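Local coordinates for protein racemase, putative (Roseobacter denitrificans, PDB 3TCS) that binds magnesium and probably works as a hydro-lyase or racemase of the mandelate racemase/muconate lactonizing enzyme family, its exact substrate being uncertain, at residues 79-82 / 83-87; 335-339 / 340-344. All coordinates share one frame; numbering follows the deposited sequence.

Both contacts are local, each joining neighbouring residues along one continuous run of chain, but they lie on opposite sides of the chain's centre, about 35 Å apart between their own centres. Contact 1 starts helix 81-91 of the N-terminal domain, with leucines buried against other helices and aspartates on more open ground, one of them salt-bridged to the second subunit. Contact 2 is a loop turn after barrel strand 332-335, near a bound D-alanine; Ser-335, Glu-337 and Tyr-342 are buried, whereas Pro-339, Asp-340 and Pro-343 are exposed. Regular helical bonding and a capping carboxylate shape the first, whereas a shared carbonyl, a bridging water and two tyrosine rings shape the second.

Contact 1 (79-82 / 83-87); sequences TDLD and DLLDI
Asp-80 turns its carboxylate back over the first turn of helix 81-91 because CG stands trans to the backbone N (chi1 -178°), which carries OD1 toward the amide of Asp-83. This is an N-cap: Asp-80 sits just before the helix, and OD1 accepts a weak, fairly straight bond from Asp-83 N at 3.3 Å. Aspartate suits the place, since its short side chain can fold back to an amide of the first turn. The other oxygen, Asp-80 OD2, presses against Asp-83 CB at 3.0 Å. The two carboxylate planes are only 24° apart, and their OD2 atoms remain separated by 4.2 Å. The resulting like-charge strain is probably eased by the positive end of the helix dipole and by Arg-176 of the second subunit, which forms a salt bridge with Asp-83 OD1.

Regular helical bonding begins at once, with Leu-84 N donating to Asp-80 O at 3.2 Å. Asp-86 N likewise bonds to Asp-82 O, and the side chains of both these aspartates turn to Arg-292, whose single guanidinium makes a salt bridge with each. Aspartates one turn apart therefore face the same arginine and share its charge.

Leucines fill the inward side, where Leu-81 and Leu-85 meet helices 98-119, 287-300 and 58-73, while the acids go two ways, to Arg-292 and to the second subunit. The two leucines are a turn apart and lie slantwise to each other, Leu-81 CG meeting Leu-85 CD1 at 3.9 Å. Their backbones are joined by the bond from Leu-85 N to Leu-81 O, of 2.9 Å, and Leu-85 CG crowds that same carbonyl oxygen, Leu-81 O, at only 3.1 Å.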
loop_
_atom_site.group_PDB
_atom_site.type_symbol
_atom_site.label_atom_id
_atom_site.label_comp_id
_atom_site.label_asym_id
_atom_site.label_seq_id
_atom_site.Cartn_x
_atom_site.Cartn_y
_atom_site.Cartn_z
ATOM N N THR B 79 25.958 2.385 4.415
ATOM C CA THR B 79 26.467 1.544 5.491
ATOM C C THR B 79 25.286 1.119 6.356
ATOM O O THR B 79 25.129 -0.057 6.672
ATOM C CB THR B 79 27.492 2.301 6.359
ATOM O OG1 THR B 79 28.644 2.621 5.568
ATOM C CG2 THR B 79 27.917 1.447 7.545
ATOM N N ASP B 80 24.458 2.084 6.742
ATOM C CA ASP B 80 23.275 1.791 7.544
ATOM C C ASP B 80 22.080 1.816 6.599
ATOM O O ASP B 80 21.297 2.769 6.572
ATOM C CB ASP B 80 23.095 2.829 8.652
ATOM C CG ASP B 80 21.895 2.531 9.533
ATOM O OD1 ASP B 80 21.320 1.425 9.407
ATOM O OD2 ASP B 80 21.531 3.399 10.357
ATOM N N LEU B 81 21.960 0.754 5.815
ATOM C CA LEU B 81 20.888 0.633 4.841
ATOM C C LEU B 81 19.509 0.627 5.503
ATOM O O LEU B 81 18.554 1.178 4.957
ATOM C CB LEU B 81 21.100 -0.636 4.012
ATOM C CG LEU B 81 20.107 -0.935 2.889
ATOM C CD1 LEU B 81 20.016 0.255 1.933
ATOM C CD2 LEU B 81 20.560 -2.190 2.155
ATOM N N ASP B 82 19.411 0.022 6.685
ATOM C CA ASP B 82 18.142 -0.039 7.405
ATOM C C ASP B 82 17.559 1.342 7.659
ATOM O O ASP B 82 16.378 1.573 7.425
ATOM C CB ASP B 82 18.312 -0.764 8.744
ATOM C CG ASP B 82 17.958 -2.237 8.660
ATOM O OD1 ASP B 82 16.834 -2.552 8.214
ATOM O OD2 ASP B 82 18.799 -3.077 9.044
ATOM N N ASP B 83 18.389 2.258 8.147
ATOM C CA ASP B 83 17.923 3.610 8.419
ATOM C C ASP B 83 17.612 4.343 7.120
ATOM O O ASP B 83 16.634 5.080 7.041
ATOM C CB ASP B 83 18.968 4.393 9.215
ATOM C CG ASP B 83 18.501 5.799 9.564
ATOM O OD1 ASP B 83 17.408 5.937 10.160
ATOM O OD2 ASP B 83 19.228 6.765 9.244
ATOM N N LEU B 84 18.443 4.142 6.102
ATOM C CA LEU B 84 18.219 4.800 4.821
ATOM C C LEU B 84 16.866 4.389 4.242
ATOM O O LEU B 84 16.137 5.219 3.696
ATOM C CB LEU B 84 19.347 4.456 3.846
ATOM C CG LEU B 84 19.388 5.197 2.506
ATOM C CD1 LEU B 84 19.249 6.698 2.718
ATOM C CD2 LEU B 84 20.705 4.878 1.813
ATOM N N LEU B 85 16.530 3.108 4.368
ATOM C CA LEU B 85 15.252 2.600 3.876
ATOM C C LEU B 85 14.104 3.206 4.679
ATOM O O LEU B 85 13.036 3.474 4.134
ATOM C CB LEU B 85 15.219 1.071 3.969
ATOM C CG LEU B 85 16.205 0.371 3.029
ATOM C CD1 LEU B 85 16.226 -1.131 3.300
ATOM C CD2 LEU B 85 15.807 0.657 1.595
ATOM N N ASP B 86 14.317 3.424 5.975
ATOM C CA ASP B 86 13.270 4.024 6.796
ATOM C C ASP B 86 13.041 5.453 6.328
ATOM O O ASP B 86 11.907 5.932 6.301
ATOM C CB ASP B 86 13.651 4.031 8.280
ATOM C CG ASP B 86 13.585 2.651 8.914
ATOM O OD1 ASP B 86 12.836 1.787 8.406
ATOM O OD2 ASP B 86 14.272 2.438 9.936
ATOM N N ILE B 87 14.123 6.137 5.968
ATOM C CA ILE B 87 14.024 7.507 5.484
ATOM C C ILE B 87 13.172 7.529 4.222
ATOM O O ILE B 87 12.349 8.425 4.040
ATOM C CB ILE B 87 15.417 8.099 5.171
ATOM C CG1 ILE B 87 16.129 8.446 6.481
ATOM C CG2 ILE B 87 15.279 9.343 4.287
ATOM C CD1 ILE B 87 17.555 8.934 6.305
#

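Contact 2 (335-339 / 340-344); sequences SIEGP and DYYPW
Gly-338 O is gripped by two amides, Tyr-341 N at 3.0 Å and Tyr-342 N at 3.1 Å. The first closes a type I beta turn with Pro-339 and Asp-340 at its corners, and its donor stands well above the carbonyl plane; the second, nearly straight at 175°, lies in that plane. Proline, its phi fixed by the ring, suits the first corner. Glycine suits the place before it, because a side chain there would run into Pro-339 CD. Pro-343 N, although 3.1 Å from Pro-339 O, has no hydrogen to give it, so no like bond follows at the next carbonyl.

One water ties the turn to the chain before it. It takes the N-H of Gly-338 and donates to Glu-337 OE1 and, at 2.6 Å, to Asp-340 OD1. The two acids thus share a neutral bridge instead of meeting, while Met-141 N and Arg-153 hold Glu-337 OE2 and Lys-142 pairs with Asp-340 OD2.

Glu-337, bent at chi2 (-59°), brings its CB and CG slantwise across CB and CD2 of Tyr-341, the two CB atoms 3.8 Å apart. Tyr-341 in turn carries CD2 over the centre of one face of the Tyr-342 ring, whose CE2 edge meets Ser-335 OG in plane at 3.4 Å. Cut back to an alanine, Tyr-341 would keep its CB against Glu-337 CB but would probably leave Glu-337 CG without the ring beside it and the Tyr-342 ring without CD2 over that face.

The Tyr-342 side chain lies about 6 Å from a bound D-alanine. The turn follows barrel strand 332-335 after two residues and leads on toward strand 360-363; Ile-336, paired with Ser-139 of strand 132-139, packs on helix 147-161.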
loop_
_atom_site.group_PDB
_atom_site.type_symbol
_atom_site.label_atom_id
_atom_site.label_comp_id
_atom_site.label_asym_id
_atom_site.label_seq_id
_atom_site.Cartn_x
_atom_site.Cartn_y
_atom_site.Cartn_z
ATOM N N SER B 335 8.772 -23.167 -7.235
ATOM C CA SER B 335 7.774 -23.292 -8.287
ATOM C C SER B 335 8.182 -24.341 -9.310
ATOM O O SER B 335 9.327 -24.359 -9.765
ATOM C CB SER B 335 7.584 -21.961 -9.008
ATOM O OG SER B 335 6.737 -22.137 -10.130
ATOM N N ILE B 336 7.254 -25.222 -9.671
ATOM C CA ILE B 336 7.558 -26.237 -10.672
ATOM C C ILE B 336 6.756 -26.015 -11.957
ATOM O O ILE B 336 6.660 -26.901 -12.800
ATOM C CB ILE B 336 7.334 -27.686 -10.122
ATOM C CG1 ILE B 336 6.009 -27.802 -9.367
ATOM C CG2 ILE B 336 8.482 -28.055 -9.172
ATOM C CD1 ILE B 336 4.774 -27.730 -10.239
ATOM N N GLU B 337 6.196 -24.816 -12.108
ATOM C CA GLU B 337 5.420 -24.484 -13.302
ATOM C C GLU B 337 6.356 -24.285 -14.493
ATOM O O GLU B 337 7.528 -23.948 -14.324
ATOM C CB GLU B 337 4.600 -23.206 -13.076
ATOM C CG GLU B 337 3.595 -23.274 -11.928
ATOM C CD GLU B 337 2.563 -24.374 -12.112
ATOM O OE1 GLU B 337 2.368 -24.832 -13.259
ATOM O OE2 GLU B 337 1.935 -24.777 -11.109
ATOM N N GLY B 338 5.834 -24.503 -15.696
ATOM C CA GLY B 338 6.634 -24.345 -16.896
ATOM C C GLY B 338 6.342 -23.042 -17.617
ATOM O O GLY B 338 5.631 -22.187 -17.091
ATOM N N PRO B 339 6.866 -22.866 -18.840
ATOM C CA PRO B 339 6.651 -21.647 -19.624
ATOM C C PRO B 339 5.199 -21.332 -19.973
ATOM O O PRO B 339 4.885 -20.202 -20.344
ATOM C CB PRO B 339 7.523 -21.874 -20.859
ATOM C CG PRO B 339 7.496 -23.358 -21.019
ATOM C CD PRO B 339 7.678 -23.836 -19.594
ATOM N N ASP B 340 4.308 -22.310 -19.855
ATOM C CA ASP B 340 2.906 -22.056 -20.161
ATOM C C ASP B 340 2.303 -21.172 -19.074
ATOM O O ASP B 340 1.309 -20.483 -19.297
ATOM C CB ASP B 340 2.114 -23.369 -20.251
ATOM C CG ASP B 340 1.986 -24.075 -18.908
ATOM O OD1 ASP B 340 3.025 -24.467 -18.337
ATOM O OD2 ASP B 340 0.845 -24.240 -18.426
ATOM N N TYR B 341 2.921 -21.193 -17.897
ATOM C CA TYR B 341 2.441 -20.411 -16.765
ATOM C C TYR B 341 3.279 -19.153 -16.562
ATOM O O TYR B 341 2.739 -18.079 -16.311
ATOM C CB TYR B 341 2.477 -21.254 -15.490
ATOM C CG TYR B 341 1.662 -20.676 -14.361
ATOM C CD1 TYR B 341 0.284 -20.891 -14.291
ATOM C CD2 TYR B 341 2.258 -19.891 -13.374
ATOM C CE1 TYR B 341 -0.482 -20.340 -13.266
ATOM C CE2 TYR B 341 1.499 -19.332 -12.345
ATOM C CZ TYR B 341 0.133 -19.562 -12.298
ATOM O OH TYR B 341 -0.618 -19.019 -11.280
ATOM N N TYR B 342 4.597 -19.298 -16.649
ATOM C CA TYR B 342 5.517 -18.172 -16.489
ATOM C C TYR B 342 6.389 -18.050 -17.741
ATOM O O TYR B 342 7.578 -18.362 -17.706
ATOM C CB TYR B 342 6.440 -18.387 -15.284
ATOM C CG TYR B 342 5.770 -18.392 -13.928
ATOM C CD1 TYR B 342 4.898 -17.371 -13.552
ATOM C CD2 TYR B 342 6.078 -19.375 -12.988
ATOM C CE1 TYR B 342 4.353 -17.326 -12.263
ATOM C CE2 TYR B 342 5.542 -19.340 -11.702
ATOM C CZ TYR B 342 4.685 -18.311 -11.346
ATOM O OH TYR B 342 4.201 -18.243 -10.057
ATOM N N PRO B 343 5.814 -17.585 -18.860
ATOM C CA PRO B 343 6.599 -17.451 -20.093
ATOM C C PRO B 343 7.778 -16.479 -19.988
ATOM O O PRO B 343 8.825 -16.677 -20.608
ATOM C CB PRO B 343 5.555 -16.992 -21.112
ATOM C CG PRO B 343 4.615 -16.181 -20.273
ATOM C CD PRO B 343 4.449 -17.062 -19.047
ATOM N N TRP B 344 7.599 -15.440 -19.185
ATOM C CA TRP B 344 8.611 -14.412 -18.995
ATOM C C TRP B 344 9.845 -14.794 -18.175
ATOM O O TRP B 344 10.817 -14.040 -18.159
ATOM C CB TRP B 344 7.966 -13.187 -18.351
ATOM C CG TRP B 344 7.232 -13.528 -17.091
ATOM C CD1 TRP B 344 5.889 -13.753 -16.955
ATOM C CD2 TRP B 344 7.807 -13.735 -15.797
ATOM N NE1 TRP B 344 5.596 -14.088 -15.653
ATOM C CE2 TRP B 344 6.756 -14.084 -14.923
ATOM C CE3 TRP B 344 9.113 -13.661 -15.291
ATOM C CZ2 TRP B 344 6.968 -14.358 -13.567
ATOM C CZ3 TRP B 344 9.323 -13.933 -13.940
ATOM C CH2 TRP B 344 8.254 -14.279 -13.097
HETATM O O HOH W 1 3.179 -25.267 -15.906
#